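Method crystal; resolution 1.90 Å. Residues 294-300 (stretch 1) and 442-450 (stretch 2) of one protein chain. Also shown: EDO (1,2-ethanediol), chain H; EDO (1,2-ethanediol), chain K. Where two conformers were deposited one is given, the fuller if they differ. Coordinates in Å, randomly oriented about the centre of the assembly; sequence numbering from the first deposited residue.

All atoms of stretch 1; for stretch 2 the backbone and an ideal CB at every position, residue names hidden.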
# COMPACT_ATOMS: atom_id res chain seq x y z
N MSE A 294 -5.17 15.62 11.20
CA MSE A 294 -5.47 16.74 10.33
C MSE A 294 -6.42 16.29 9.23
O MSE A 294 -6.26 15.22 8.64
CB MSE A 294 -4.14 17.24 9.74
CG MSE A 294 -4.25 18.47 8.84
SE MSE A 294 -2.79 18.48 7.47
CE MSE A 294 -1.29 18.05 8.64
N ARG A 295 -7.40 17.11 8.92
CA ARG A 295 -8.31 16.82 7.82
C ARG A 295 -7.53 16.75 6.52
O ARG A 295 -6.77 17.64 6.22
CB ARG A 295 -9.42 17.85 7.71
CG ARG A 295 -10.54 17.52 6.71
CD ARG A 295 -11.48 16.43 7.23
NE ARG A 295 -12.48 16.19 6.24
CZ ARG A 295 -13.62 16.85 6.16
NH1 ARG A 295 -13.97 17.79 7.08
NH2 ARG A 295 -14.44 16.58 5.16
N ILE A 296 -7.73 15.70 5.75
CA ILE A 296 -7.06 15.56 4.45
C ILE A 296 -7.88 16.20 3.33
O ILE A 296 -9.06 15.93 3.23
CB ILE A 296 -6.78 14.08 4.12
CG1 ILE A 296 -5.81 13.54 5.15
CG2 ILE A 296 -6.23 13.92 2.70
CD1 ILE A 296 -5.69 12.04 5.14
N GLY A 297 -7.22 17.01 2.52
CA GLY A 297 -7.88 17.73 1.42
C GLY A 297 -8.46 19.10 1.76
O GLY A 297 -9.66 19.34 1.58
N ILE A 298 -7.59 19.99 2.21
CA ILE A 298 -7.94 21.28 2.68
C ILE A 298 -6.90 22.29 2.21
O ILE A 298 -5.85 21.90 1.78
CB ILE A 298 -7.93 21.31 4.21
CG1 ILE A 298 -6.55 20.96 4.75
CG2 ILE A 298 -9.01 20.37 4.78
CD1 ILE A 298 -6.35 21.25 6.23
N ASN A 299 -7.23 23.59 2.33
CA ASN A 299 -6.28 24.69 2.20
C ASN A 299 -6.37 25.47 3.50
O ASN A 299 -7.19 26.36 3.64
CB ASN A 299 -6.59 25.58 0.99
CG ASN A 299 -6.42 24.89 -0.38
OD1 ASN A 299 -7.00 25.33 -1.36
ND2 ASN A 299 -5.60 23.90 -0.45
N SER A 300 -5.59 25.09 4.50
CA SER A 300 -5.72 25.72 5.81
C SER A 300 -5.40 27.21 5.75
O SER A 300 -4.44 27.60 5.09
CB SER A 300 -4.76 25.07 6.82
OG SER A 300 -4.80 25.74 8.09
N UNK A 442 -13.71 6.55 4.33
CA UNK A 442 -12.89 7.68 4.69
C UNK A 442 -13.67 9.00 4.56
O UNK A 442 -14.68 9.09 3.85
CB UNK A 442 -11.63 7.71 3.82
N UNK A 443 -13.16 10.04 5.20
CA UNK A 443 -13.75 11.34 5.17
C UNK A 443 -13.51 11.98 3.81
O UNK A 443 -12.38 11.94 3.27
CB UNK A 443 -13.19 12.21 6.30
N UNK A 444 -14.54 12.66 3.29
CA UNK A 444 -14.35 13.29 1.97
C UNK A 444 -13.41 14.49 2.07
O UNK A 444 -13.31 15.11 3.12
CB UNK A 444 -15.69 13.73 1.39
N UNK A 445 -12.72 14.80 0.98
CA UNK A 445 -11.93 16.01 0.94
C UNK A 445 -12.88 17.22 1.06
O UNK A 445 -14.06 17.14 0.70
CB UNK A 445 -11.10 16.07 -0.34
N UNK A 446 -12.34 18.34 1.54
CA UNK A 446 -13.07 19.59 1.55
C UNK A 446 -12.93 20.35 0.23
O UNK A 446 -13.90 20.78 -0.36
CB UNK A 446 -12.59 20.46 2.71
N UNK A 447 -11.68 20.53 -0.19
CA UNK A 447 -11.35 21.21 -1.40
C UNK A 447 -11.05 20.19 -2.49
O UNK A 447 -10.01 19.52 -2.48
CB UNK A 447 -10.17 22.16 -1.18
N UNK A 448 -12.02 20.01 -3.40
CA UNK A 448 -11.87 19.06 -4.51
C UNK A 448 -11.53 19.83 -5.73
O UNK A 448 -12.42 20.38 -6.40
CB UNK A 448 -13.13 18.22 -4.73
N UNK A 449 -10.23 19.91 -6.01
CA UNK A 449 -9.75 20.63 -7.18
C UNK A 449 -9.39 19.66 -8.27
O UNK A 449 -8.69 20.04 -9.21
CB UNK A 449 -8.55 21.51 -6.83
N UNK A 450 -9.93 18.44 -8.20
CA UNK A 450 -9.69 17.44 -9.24
C UNK A 450 -10.37 17.69 -10.59
O UNK A 450 -11.36 18.43 -10.68
CB UNK A 450 -10.14 16.08 -8.72
C1 EDO H . -14.42 9.21 -0.43
O1 EDO H . -13.76 8.12 0.19
C2 EDO H . -15.79 9.40 0.19
O2 EDO H . -15.67 9.99 1.47
C1 EDO K . -16.13 21.40 5.33
O1 EDO K . -17.17 20.52 4.79
C2 EDO K . -15.74 21.20 6.81
O2 EDO K . -16.10 19.91 7.39

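Position 442 lies beyond the reach of stretch 1, so many residues would do. It is Leu-442, whose carbonyl O accepts a hydrogen bond from O2 of the chain H ethanediol at 2.7 Å.

At 443 the CA-to-CB bond points toward stretch 1, and the ideal CB sits 4.0 Å from Arg-295 NE. An aliphatic side chain could pack beside the arginine, and an acidic or polar one might also suit. Leu-443 is found, packing there.

Position 444 points its CB away, so stretch 1 asks little of the side chain; what counts is the carbonyl, which meets the edge of the guanidinium. Phi of -71° and psi of 153° admit most residues, proline among them. Pro-444 is deposited. Its O accepts a hydrogen bond from Arg-295 NH2 at 2.8 Å and a weak one from Arg-295 NE at 3.4 Å. Water 1 accepts from Arg-295 NE at 2.8 Å and lies 3.0 Å from Pro-444 O.

At 445 the CB points sideways, 4.0 Å from Gly-297 CA, where the two backbones come close. A small or branched aliphatic group fits, and Val-445 is the choice. A CB on Gly-297 would lie 2.5 Å from Val-445 CB, a clash, and the backbone angles of Gly-297 already call for glycine.

Position 446 points toward stretch 1, its ideal CB 3.3 Å from Gly-297 O and 4.1 Å from Ile-298 CG2, with the guanidinium nearby. A compact apolar side chain suits this surface. Val-446 places CG2 over one face of the guanidinium, 3.6 Å from Arg-295 CZ, and also 3.9 Å from Ile-298 CG2.

Position 447 also points toward stretch 1, near Gly-297 O, Ile-298 CA and Asn-299 OD1. Valine, isoleucine or threonine could fill the space. Val-447 brings CG2 4.1 Å from Ile-298 CA and CG1 3.9 Å from Asn-299 OD1. Independent of side chain, Gly-297 O accepts from both Val-446 N and Val-447 N, each at 2.9 Å; the latter bond is nearly straight.

At 448 the CB points away, leaving the choice free. Asn-448 turns inward on its own stretch, its OD1 accepting from the N of 450 at 2.8 Å.

Position 449 points toward stretch 1 but from afar; many residues would be tolerated, and a long side chain ending in a donor, such as lysine or arginine, could reach Asn-299 OD1. Lys-449 extends to donate from NZ to Asn-299 OD1 at 2.9 Å.

Position 450 is out of reach; it is Gly-450.

Stretch 2 (442-450) LLPVVVNKG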
# COMPACT_ATOMS: atom_id res chain seq x y z
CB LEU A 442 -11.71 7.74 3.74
CG LEU A 442 -10.79 6.54 3.69
CD1 LEU A 442 -9.77 6.69 2.53
CD2 LEU A 442 -10.11 6.39 5.04
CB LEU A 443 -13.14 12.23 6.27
CG LEU A 443 -13.36 11.79 7.72
CD1 LEU A 443 -12.69 12.75 8.70
CD2 LEU A 443 -14.84 11.73 8.03
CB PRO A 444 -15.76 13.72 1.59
CG PRO A 444 -16.44 13.99 2.89
CD PRO A 444 -15.89 12.89 3.82
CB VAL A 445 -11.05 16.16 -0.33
CG1 VAL A 445 -10.10 14.98 -0.46
CG2 VAL A 445 -11.92 16.29 -1.58
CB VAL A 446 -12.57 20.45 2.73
CG1 VAL A 446 -13.31 21.76 2.72
CG2 VAL A 446 -12.77 19.66 4.03
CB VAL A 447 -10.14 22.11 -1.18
CG1 VAL A 447 -9.83 22.90 -2.44
CG2 VAL A 447 -10.39 23.10 -0.03
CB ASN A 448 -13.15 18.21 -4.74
CG ASN A 448 -12.99 17.27 -5.90
OD1 ASN A 448 -12.01 17.37 -6.70
ND2 ASN A 448 -13.98 16.39 -6.08
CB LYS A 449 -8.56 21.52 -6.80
CG LYS A 449 -8.91 22.76 -5.99
CD LYS A 449 -7.63 23.32 -5.36
CE LYS A 449 -7.77 24.78 -4.92
NZ LYS A 449 -6.53 25.27 -4.21
O HOH W 1 -10.89 14.45 4.72
O HOH W 2 -4.93 22.65 -2.87
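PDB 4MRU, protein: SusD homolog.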